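Local coordinates for sugar fermentation stimulation protein homolog (Pyrococcus furiosus, PDB 4DA2) that probably binds DNA, combining an OB fold with a PD-(D/E)xK nuclease-type domain that holds calcium ions, at residues E159-A164 with A195-E200; P98-C103 with R169-F174; S8-C13 with I66-E71; G24-K29 with G53-K58. The protein carries 1 engineered substitution. All coordinates share one frame; numbering follows the deposited sequence.

Following the chain from its N terminus, segment 8-13 opens interaction 3, whose loop of 52 residues closes only at 66-71. Nested within it, interaction 4 joins 24-29 to 53-58, and the two touch, their centres about 6 Å apart; together they tie strands of the OB barrel. The chain then enters the PD-(D/E)xK domain, where the remaining contacts cross: 98-103 opens interaction 2, 159-164 opens interaction 1, 169-174 closes the former and 195-200 the latter. Interaction 2 fastens a loop to the strand 169-176, and interaction 1 pairs two helices that pack on that strand. The barrel contacts and these two lie on opposite sides of the chain's centre.

Interaction 1: E159-A164 with A195-E200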
# COMPACT_ATOMS: atom_id res chain seq x y z
N GLU A 159 1.38 8.14 16.47
CA GLU A 159 1.47 9.55 16.13
C GLU A 159 0.12 10.07 15.60
O GLU A 159 -0.25 11.22 15.84
CB GLU A 159 2.57 9.82 15.11
CG GLU A 159 3.98 9.50 15.60
CD GLU A 159 4.43 10.33 16.81
OE1 GLU A 159 3.73 11.29 17.21
OE2 GLU A 159 5.49 10.00 17.35
N LEU A 160 -0.60 9.20 14.87
CA LEU A 160 -1.93 9.55 14.37
C LEU A 160 -2.91 9.80 15.53
O LEU A 160 -3.70 10.75 15.50
CB LEU A 160 -2.47 8.45 13.42
CG LEU A 160 -1.77 8.36 12.06
CD1 LEU A 160 -2.15 7.02 11.36
CD2 LEU A 160 -2.17 9.51 11.18
N ILE A 161 -2.87 8.91 16.51
CA ILE A 161 -3.71 9.01 17.70
C ILE A 161 -3.42 10.34 18.42
O ILE A 161 -4.35 11.07 18.79
CB ILE A 161 -3.48 7.80 18.65
CG1 ILE A 161 -4.08 6.52 18.04
CG2 ILE A 161 -4.08 8.10 20.04
CD1 ILE A 161 -3.67 5.24 18.75
N LYS A 162 -2.14 10.66 18.60
CA LYS A 162 -1.77 11.90 19.30
C LYS A 162 -2.25 13.15 18.53
O LYS A 162 -2.78 14.08 19.14
CB LYS A 162 -0.27 11.94 19.54
CG LYS A 162 0.31 13.34 19.92
CD LYS A 162 -0.01 13.79 21.34
CE LYS A 162 0.98 14.86 21.78
NZ LYS A 162 0.33 15.91 22.60
N LEU A 163 -2.08 13.17 17.21
CA LEU A 163 -2.63 14.24 16.38
C LEU A 163 -4.15 14.43 16.64
O LEU A 163 -4.61 15.55 16.94
CB LEU A 163 -2.39 13.94 14.90
CG LEU A 163 -0.96 14.15 14.38
CD1 LEU A 163 -0.89 13.59 12.98
CD2 LEU A 163 -0.66 15.62 14.36
N ALA A 164 -4.92 13.34 16.57
CA ALA A 164 -6.38 13.40 16.75
C ALA A 164 -6.78 13.91 18.13
O ALA A 164 -7.74 14.66 18.26
CB ALA A 164 -7.03 12.06 16.49
N ALA A 195 -3.66 -4.16 15.94
CA ALA A 195 -5.13 -4.29 15.97
C ALA A 195 -5.74 -3.49 17.15
O ALA A 195 -6.73 -2.77 16.97
CB ALA A 195 -5.55 -5.75 16.01
N GLU A 196 -5.11 -3.57 18.33
CA GLU A 196 -5.55 -2.79 19.50
C GLU A 196 -5.42 -1.28 19.26
O GLU A 196 -6.34 -0.52 19.58
CB GLU A 196 -4.78 -3.23 20.77
CG GLU A 196 -5.11 -2.43 22.04
CD GLU A 196 -6.51 -2.66 22.59
OE1 GLU A 196 -7.33 -3.38 21.97
OE2 GLU A 196 -6.80 -2.11 23.67
N LEU A 197 -4.28 -0.86 18.72
CA LEU A 197 -4.02 0.54 18.39
C LEU A 197 -5.02 1.11 17.35
O LEU A 197 -5.37 2.25 17.43
CB LEU A 197 -2.57 0.73 17.89
CG LEU A 197 -1.43 0.74 18.94
CD1 LEU A 197 -0.07 0.73 18.20
CD2 LEU A 197 -1.56 1.94 19.87
N LEU A 198 -5.42 0.30 16.37
CA LEU A 198 -6.40 0.78 15.36
C LEU A 198 -7.79 1.09 15.97
O LEU A 198 -8.49 2.04 15.56
CB LEU A 198 -6.49 -0.18 14.15
CG LEU A 198 -5.25 -0.18 13.23
CD1 LEU A 198 -5.29 -1.37 12.28
CD2 LEU A 198 -5.11 1.15 12.47
N LYS A 199 -8.17 0.27 16.95
CA LYS A 199 -9.40 0.51 17.74
C LYS A 199 -9.30 1.81 18.49
O LYS A 199 -10.24 2.60 18.49
CB LYS A 199 -9.66 -0.64 18.74
CG LYS A 199 -10.08 -1.96 18.07
CD LYS A 199 -10.52 -3.02 19.09
CE LYS A 199 -10.79 -4.36 18.41
NZ LYS A 199 -9.52 -5.10 18.15
N GLU A 200 -8.14 2.04 19.12
CA GLU A 200 -7.86 3.27 19.85
C GLU A 200 -7.88 4.48 18.92
O GLU A 200 -8.44 5.53 19.28
CB GLU A 200 -6.51 3.18 20.58
CG GLU A 200 -6.19 4.40 21.44
CD GLU A 200 -4.90 4.26 22.25
OE1 GLU A 200 -4.27 3.19 22.20
OE2 GLU A 200 -4.51 5.25 22.92
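Ile-161 and Glu-200 meet where two helices, 151-165 and 192-204, pack side by side on one face of the PD-(D/E)xK sheet. Each helix is followed in the chain by a strand of that sheet, 169-176 and 207-215, and these two strands pair in parallel. The contact is small and rests on one aliphatic tip. Ile-161 points its CB at the other helix, and with CG1 anti to the carbonyl carbon (chi1 -71°) its CD1 reaches forward into the groove between Leu-197 and Glu-200, one turn apart. There CD1 lies 3.7 Å from the backbone O of Leu-197 and 4.1 Å from the methyl CD2 of Leu-197. A branched, purely apolar residue suits a buried position that offers methyls, methylenes and a carbonyl.

Glu-200 is turned differently. Its chain is fully extended, CG anti to the backbone N (chi1 -177°), and crosses the isoleucine at about a right angle, so that its CG passes 3.8 Å from CD1 of Ile-161. A glutamate fits this half-covered border because its stem from CG to CD lies against that methyl while OE2 goes on to Arg-165, on the helix of Ile-161, in a salt bridge. With an alanine at Glu-200, Arg-165 would probably be left without this acidic mate and CD1 of Ile-161 bare on the side now covered by the glutamate's CG and carboxylate. On the side facing the sheet, Leu-160 and Leu-198 pack on strand 169-176. The second branch of Ile-161 also takes part: its CG2 comes 4.1 Å from OE2 of Glu-200.

Interaction 2: P98-C103 with R169-F174; sequences PELEGC and RAMIVF
Between Leu-100 and Met-171 the backbones stay far apart, their CA atoms 11.2 Å from each other, and only long side chains can bridge the gap. Segment 98-103 starts as a short 3-10 piece, with Glu-101 N bonded to Pro-98 O at 3.2 Å, and then folds into a type II turn closed by Cys-103 N to Leu-100 O at 3.0 Å. Gly-102 takes the third position of that turn with phi 74°, a conformation that comes easily without a CB. Segment 169-174 is extended strand.

That strand belongs to the central sheet of the PD-(D/E)xK domain, parallel to 127-139, where its Met-171 bonds through the backbone to the calcium ligand Glu-131. Helix 151-165 covers one face of the strand; Met-171 and Val-173 look out from the other, where helix 81-93 and the present loop lie.

Met-171 runs straight out from the strand and then bends at its thioether (chi3 -83°), which brings CE to the oxygen end of the Glu-99 carboxylate, above its plane and almost evenly between the two oxygens, 3.7 Å from OE1 and 3.8 Å from OE2 of Glu-99. The two side chains approach from opposite directions. Flexible methionine suits such a long reach, while the exposed glutamate keeps its charge for a salt bridge from OE2 to Arg-209. Alongside, CD1 of Leu-100 stands 4.4 Å from SD of Met-171, and this leucine also packs on Ile-92.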
# COMPACT_ATOMS: atom_id res chain seq x y z
N PRO A 98 -14.60 11.98 -2.35
CA PRO A 98 -15.40 13.20 -2.17
C PRO A 98 -14.96 14.04 -0.98
O PRO A 98 -14.94 15.27 -1.07
CB PRO A 98 -16.81 12.66 -1.96
CG PRO A 98 -16.83 11.37 -2.71
CD PRO A 98 -15.45 10.78 -2.51
N GLU A 99 -14.58 13.39 0.13
CA GLU A 99 -14.21 14.14 1.35
C GLU A 99 -12.91 14.93 1.17
O GLU A 99 -12.65 15.88 1.90
CB GLU A 99 -14.08 13.21 2.54
CG GLU A 99 -13.02 12.12 2.36
CD GLU A 99 -12.99 11.15 3.52
OE1 GLU A 99 -13.12 11.63 4.66
OE2 GLU A 99 -12.84 9.93 3.28
N LEU A 100 -12.09 14.54 0.19
CA LEU A 100 -10.82 15.23 -0.09
C LEU A 100 -10.85 16.11 -1.37
O LEU A 100 -9.80 16.51 -1.90
CB LEU A 100 -9.65 14.23 -0.10
CG LEU A 100 -9.40 13.53 1.25
CD1 LEU A 100 -8.55 12.29 1.10
CD2 LEU A 100 -8.80 14.48 2.32
N GLU A 101 -12.05 16.42 -1.85
CA GLU A 101 -12.20 17.36 -2.96
C GLU A 101 -11.65 18.72 -2.62
O GLU A 101 -11.84 19.24 -1.52
CB GLU A 101 -13.66 17.48 -3.42
CG GLU A 101 -14.11 16.30 -4.28
CD GLU A 101 -15.62 16.24 -4.47
OE1 GLU A 101 -16.29 17.30 -4.40
OE2 GLU A 101 -16.14 15.11 -4.67
N GLY A 102 -10.93 19.30 -3.57
CA GLY A 102 -10.30 20.60 -3.36
C GLY A 102 -9.09 20.52 -2.44
O GLY A 102 -8.60 21.56 -1.99
N CYS A 103 -8.63 19.31 -2.15
CA CYS A 103 -7.43 19.11 -1.33
C CYS A 103 -6.29 18.59 -2.18
O CYS A 103 -6.51 17.84 -3.15
CB CYS A 103 -7.67 18.07 -0.23
SG CYS A 103 -9.08 18.34 0.81
N ARG A 169 -6.45 16.96 12.26
CA ARG A 169 -7.05 15.99 11.34
C ARG A 169 -6.01 14.94 10.96
O ARG A 169 -4.88 15.25 10.51
CB ARG A 169 -7.61 16.70 10.09
CG ARG A 169 -8.75 17.72 10.39
CD ARG A 169 -10.08 17.00 10.58
NE ARG A 169 -10.35 16.13 9.43
CZ ARG A 169 -10.97 14.95 9.49
NH1 ARG A 169 -11.40 14.46 10.65
NH2 ARG A 169 -11.15 14.26 8.38
N ALA A 170 -6.40 13.68 11.14
CA ALA A 170 -5.52 12.57 10.85
C ALA A 170 -6.31 11.44 10.18
O ALA A 170 -7.47 11.19 10.52
CB ALA A 170 -4.86 12.07 12.13
N MET A 171 -5.65 10.77 9.23
CA MET A 171 -6.27 9.67 8.45
C MET A 171 -5.26 8.56 8.16
O MET A 171 -4.09 8.84 7.87
CB MET A 171 -6.82 10.19 7.12
CG MET A 171 -7.53 9.12 6.30
SD MET A 171 -8.17 9.77 4.73
CE MET A 171 -9.70 10.45 5.36
N ILE A 172 -5.72 7.31 8.29
CA ILE A 172 -4.99 6.18 7.77
C ILE A 172 -5.77 5.53 6.65
O ILE A 172 -6.97 5.32 6.74
CB ILE A 172 -4.54 5.14 8.88
CG1 ILE A 172 -3.62 4.05 8.32
CG2 ILE A 172 -5.74 4.50 9.61
CD1 ILE A 172 -2.91 3.27 9.41
N VAL A 173 -5.06 5.26 5.56
CA VAL A 173 -5.68 4.67 4.38
C VAL A 173 -4.99 3.36 4.06
O VAL A 173 -3.78 3.36 3.76
CB VAL A 173 -5.58 5.59 3.17
CG1 VAL A 173 -6.24 4.92 1.93
CG2 VAL A 173 -6.24 6.98 3.44
N PHE A 174 -5.74 2.26 4.11
CA PHE A 174 -5.20 0.96 3.72
C PHE A 174 -5.40 0.75 2.22
O PHE A 174 -6.50 0.88 1.68
CB PHE A 174 -5.87 -0.14 4.58
CG PHE A 174 -5.56 -0.01 6.03
CD1 PHE A 174 -4.33 -0.45 6.52
CD2 PHE A 174 -6.45 0.61 6.91
CE1 PHE A 174 -3.99 -0.31 7.87
CE2 PHE A 174 -6.12 0.73 8.28
CZ PHE A 174 -4.89 0.29 8.75

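Interaction 3: S8-C13 with I66-E71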
# COMPACT_ATOMS: atom_id res chain seq x y z
N SER A 8 4.21 1.12 -17.78
CA SER A 8 4.80 0.60 -19.01
C SER A 8 6.34 0.77 -18.96
O SER A 8 6.82 1.81 -18.51
CB SER A 8 4.23 1.40 -20.19
OG SER A 8 4.56 0.78 -21.42
N PRO A 9 7.11 -0.25 -19.38
CA PRO A 9 6.69 -1.60 -19.77
C PRO A 9 6.53 -2.54 -18.56
O PRO A 9 7.11 -2.29 -17.50
CB PRO A 9 7.86 -2.10 -20.63
CG PRO A 9 9.03 -1.39 -20.11
CD PRO A 9 8.57 -0.06 -19.57
N LEU A 10 5.78 -3.61 -18.75
CA LEU A 10 5.51 -4.57 -17.71
C LEU A 10 6.04 -5.92 -18.18
O LEU A 10 5.66 -6.39 -19.25
CB LEU A 10 4.00 -4.60 -17.42
CG LEU A 10 3.56 -5.16 -16.07
CD1 LEU A 10 4.21 -4.39 -14.92
CD2 LEU A 10 2.02 -5.15 -15.97
N PHE A 11 6.95 -6.51 -17.41
CA PHE A 11 7.53 -7.81 -17.78
C PHE A 11 7.08 -8.94 -16.86
O PHE A 11 7.35 -8.88 -15.66
CB PHE A 11 9.08 -7.74 -17.78
CG PHE A 11 9.65 -6.71 -18.73
CD1 PHE A 11 9.30 -6.72 -20.09
CD2 PHE A 11 10.55 -5.75 -18.28
CE1 PHE A 11 9.83 -5.77 -20.97
CE2 PHE A 11 11.08 -4.80 -19.16
CZ PHE A 11 10.72 -4.82 -20.50
N PRO A 12 6.39 -9.97 -17.40
CA PRO A 12 6.15 -11.16 -16.57
C PRO A 12 7.51 -11.79 -16.23
O PRO A 12 8.45 -11.69 -17.02
CB PRO A 12 5.33 -12.09 -17.48
CG PRO A 12 5.55 -11.59 -18.86
CD PRO A 12 5.85 -10.12 -18.76
N CYS A 13 7.60 -12.40 -15.05
CA CYS A 13 8.83 -13.03 -14.60
C CYS A 13 8.45 -14.18 -13.69
O CYS A 13 7.28 -14.29 -13.26
CB CYS A 13 9.72 -12.01 -13.87
SG CYS A 13 9.04 -11.43 -12.28
N ILE A 66 12.28 -3.41 -10.88
CA ILE A 66 11.44 -3.38 -9.68
C ILE A 66 10.40 -4.50 -9.81
O ILE A 66 9.73 -4.62 -10.84
CB ILE A 66 10.74 -2.02 -9.53
CG1 ILE A 66 11.76 -0.88 -9.55
CG2 ILE A 66 9.95 -1.95 -8.23
CD1 ILE A 66 11.14 0.43 -9.86
N LEU A 67 10.31 -5.34 -8.77
CA LEU A 67 9.23 -6.34 -8.73
C LEU A 67 7.96 -5.65 -8.20
O LEU A 67 7.86 -5.36 -7.00
CB LEU A 67 9.64 -7.50 -7.82
CG LEU A 67 8.64 -8.64 -7.53
CD1 LEU A 67 8.18 -9.29 -8.84
CD2 LEU A 67 9.32 -9.64 -6.61
N LEU A 68 7.02 -5.35 -9.10
CA LEU A 68 5.85 -4.54 -8.73
C LEU A 68 4.73 -5.31 -8.07
O LEU A 68 3.97 -4.73 -7.28
CB LEU A 68 5.26 -3.82 -9.94
CG LEU A 68 6.18 -2.86 -10.69
CD1 LEU A 68 5.42 -2.41 -11.89
CD2 LEU A 68 6.59 -1.68 -9.78
N GLY A 69 4.59 -6.57 -8.44
CA GLY A 69 3.49 -7.40 -8.04
C GLY A 69 3.52 -8.84 -8.51
O GLY A 69 4.48 -9.29 -9.13
N PHE A 70 2.43 -9.55 -8.22
CA PHE A 70 2.30 -10.95 -8.53
C PHE A 70 0.96 -11.26 -9.19
O PHE A 70 -0.05 -10.57 -8.97
CB PHE A 70 2.44 -11.80 -7.26
CG PHE A 70 3.85 -11.86 -6.72
CD1 PHE A 70 4.65 -12.96 -7.03
CD2 PHE A 70 4.36 -10.86 -5.89
CE1 PHE A 70 5.96 -13.05 -6.55
CE2 PHE A 70 5.68 -10.95 -5.39
CZ PHE A 70 6.47 -12.04 -5.72
N GLU A 71 0.94 -12.32 -9.97
CA GLU A 71 -0.29 -12.77 -10.59
C GLU A 71 -1.21 -13.17 -9.47
O GLU A 71 -0.79 -13.83 -8.50
CB GLU A 71 0.01 -13.97 -11.52
CG GLU A 71 -1.21 -14.52 -12.29
CD GLU A 71 -2.16 -15.40 -11.46
OE1 GLU A 71 -1.71 -15.97 -10.43
OE2 GLU A 71 -3.35 -15.52 -11.84
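Leu-10 and Leu-68 make the tighter half of this contact, their CD1 methyls meeting at 3.8 Å. The two side chains cross obliquely: Leu-68 aims its CB at the other segment, whereas Leu-10 brings only its end near, CG lying anti to the backbone N (chi1 -160°). Leucine suits both places, long enough to span backbones whose CA atoms are 9.0 Å apart. The second touch is looser: SG of Cys-13 lies 4.1 Å from CD1 of Leu-67. Both of its residues are nevertheless buried, inside the OB barrel, where a small apolar sulfur fits. Solvent is nearer the first pair, for Leu-10 is partly exposed and the preceding Ser-8 and Pro-9, joined by a cis peptide, are exposed.

Leu-68 and Gly-69 both face Tyr-54 in a classic beta bulge. Strand 52-57 runs between the two segments and pairs antiparallel with both 11-18 and 65-72. Its alternating side chains separate the touches: Tyr-54 packs on Leu-10 and Thr-56 on Leu-68 on the outer face, while Cys-55 packs on Cys-13 within. Beyond, strand 65-72 pairs with 31-36 in parallel, the strand order of an OB fold.

Interaction 4: G24-K29 with G53-K58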
# COMPACT_ATOMS: atom_id res chain seq x y z
N GLY A 24 14.97 -9.32 -4.48
CA GLY A 24 14.63 -10.69 -4.88
C GLY A 24 15.33 -11.07 -6.16
O GLY A 24 15.79 -10.20 -6.90
N LEU A 25 15.42 -12.37 -6.42
CA LEU A 25 15.86 -12.86 -7.74
C LEU A 25 14.66 -13.41 -8.50
O LEU A 25 13.84 -14.16 -7.95
CB LEU A 25 16.93 -13.95 -7.58
CG LEU A 25 18.23 -13.54 -6.90
CD1 LEU A 25 19.15 -14.72 -6.68
CD2 LEU A 25 18.93 -12.42 -7.72
N VAL A 26 14.58 -13.05 -9.78
CA VAL A 26 13.52 -13.48 -10.68
C VAL A 26 14.13 -13.95 -12.00
O VAL A 26 15.25 -13.54 -12.36
CB VAL A 26 12.49 -12.33 -10.97
CG1 VAL A 26 11.90 -11.79 -9.65
CG2 VAL A 26 13.10 -11.23 -11.78
N ARG A 27 13.39 -14.76 -12.73
CA ARG A 27 13.76 -15.14 -14.08
C ARG A 27 12.90 -14.35 -15.06
O ARG A 27 11.68 -14.38 -14.98
CB ARG A 27 13.57 -16.65 -14.27
CG ARG A 27 13.26 -17.13 -15.68
CD ARG A 27 14.42 -17.87 -16.31
NE ARG A 27 15.10 -18.77 -15.38
CZ ARG A 27 16.42 -18.91 -15.34
NH1 ARG A 27 17.18 -18.19 -16.17
NH2 ARG A 27 17.00 -19.71 -14.45
N ILE A 28 13.57 -13.63 -15.95
CA ILE A 28 12.95 -12.95 -17.07
C ILE A 28 13.57 -13.51 -18.34
O ILE A 28 14.72 -13.21 -18.65
CB ILE A 28 13.15 -11.42 -17.02
CG1 ILE A 28 12.54 -10.81 -15.73
CG2 ILE A 28 12.57 -10.79 -18.26
CD1 ILE A 28 13.04 -9.39 -15.40
N LYS A 29 12.81 -14.33 -19.06
CA LYS A 29 13.30 -15.01 -20.27
C LYS A 29 14.52 -15.88 -19.92
O LYS A 29 14.46 -16.73 -19.03
CB LYS A 29 13.65 -13.99 -21.37
CG LYS A 29 12.51 -13.05 -21.78
CD LYS A 29 11.59 -13.69 -22.80
CE LYS A 29 10.41 -12.79 -23.14
NZ LYS A 29 10.81 -11.60 -23.93
N GLY A 53 5.53 -13.23 -11.23
CA GLY A 53 5.54 -11.81 -10.83
C GLY A 53 5.55 -10.93 -12.07
O GLY A 53 5.57 -11.42 -13.20
N TYR A 54 5.52 -9.62 -11.83
CA TYR A 54 5.57 -8.61 -12.88
C TYR A 54 6.57 -7.57 -12.47
O TYR A 54 6.52 -7.07 -11.34
CB TYR A 54 4.18 -8.01 -13.15
CG TYR A 54 3.32 -9.03 -13.81
CD1 TYR A 54 3.25 -9.12 -15.20
CD2 TYR A 54 2.65 -9.99 -13.04
CE1 TYR A 54 2.45 -10.14 -15.80
CE2 TYR A 54 1.88 -10.96 -13.61
CZ TYR A 54 1.78 -11.05 -14.96
OH TYR A 54 1.01 -12.09 -15.43
N CYS A 55 7.53 -7.28 -13.37
CA CYS A 55 8.60 -6.32 -13.12
C CYS A 55 8.50 -5.13 -14.08
O CYS A 55 7.87 -5.24 -15.12
CB CYS A 55 9.99 -6.97 -13.31
SG CYS A 55 10.50 -8.00 -11.95
N THR A 56 9.08 -4.00 -13.69
CA THR A 56 9.28 -2.87 -14.60
C THR A 56 10.73 -2.38 -14.47
O THR A 56 11.33 -2.53 -13.40
CB THR A 56 8.26 -1.74 -14.36
OG1 THR A 56 8.24 -0.88 -15.52
CG2 THR A 56 8.59 -0.91 -13.10
N PRO A 57 11.31 -1.81 -15.56
CA PRO A 57 12.71 -1.38 -15.47
C PRO A 57 12.84 -0.20 -14.54
O PRO A 57 11.86 0.50 -14.31
CB PRO A 57 13.05 -0.95 -16.91
CG PRO A 57 12.04 -1.62 -17.77
CD PRO A 57 10.79 -1.66 -16.93
N LYS A 58 14.03 -0.02 -13.99
CA LYS A 58 14.32 1.13 -13.15
C LYS A 58 15.60 1.75 -13.72
O LYS A 58 16.63 1.09 -13.76
CB LYS A 58 14.55 0.67 -11.71
CG LYS A 58 14.83 1.79 -10.73
CD LYS A 58 15.39 1.25 -9.43
CE LYS A 58 15.45 2.36 -8.40
NZ LYS A 58 16.25 1.96 -7.23
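The interior of the OB barrel is where Val-26 and Ile-28, on its second strand, meet Cys-55 on its fourth. Every residue that touches is buried. Val-26 offers its CG2 methyl, which comes 4.1 Å from SG of Cys-55; with the valine's CG1 anti to the carbonyl carbon (chi1 -56°), CG2 is the branch turned to the sulfur. Ile-28, two residues on and therefore on the same side of the strand, reaches further with CD1, which stops 4.4 Å from CB of Cys-55. The cysteine is thus touched at both of its side-chain atoms by separate aliphatic groups. Beta-branched residues suit a strand that must present apolar bulk inward, and a compact cysteine suits the facing wall. Near Val-26 the backbones come closest, its CA 8.2 Å from that of Gly-53, which adds no side chain to this side of the interior.

Strand 11-18 lies between the two segments, antiparallel to both 23-28 and 52-57, and its Cys-13 packs inward against Val-26 and Ile-28. Strand 31-36 pairs with 23-28 on its other edge and adds Ala-35 against Cys-55, while Tyr-65, from the strand that flanks 52-57, covers Ile-28.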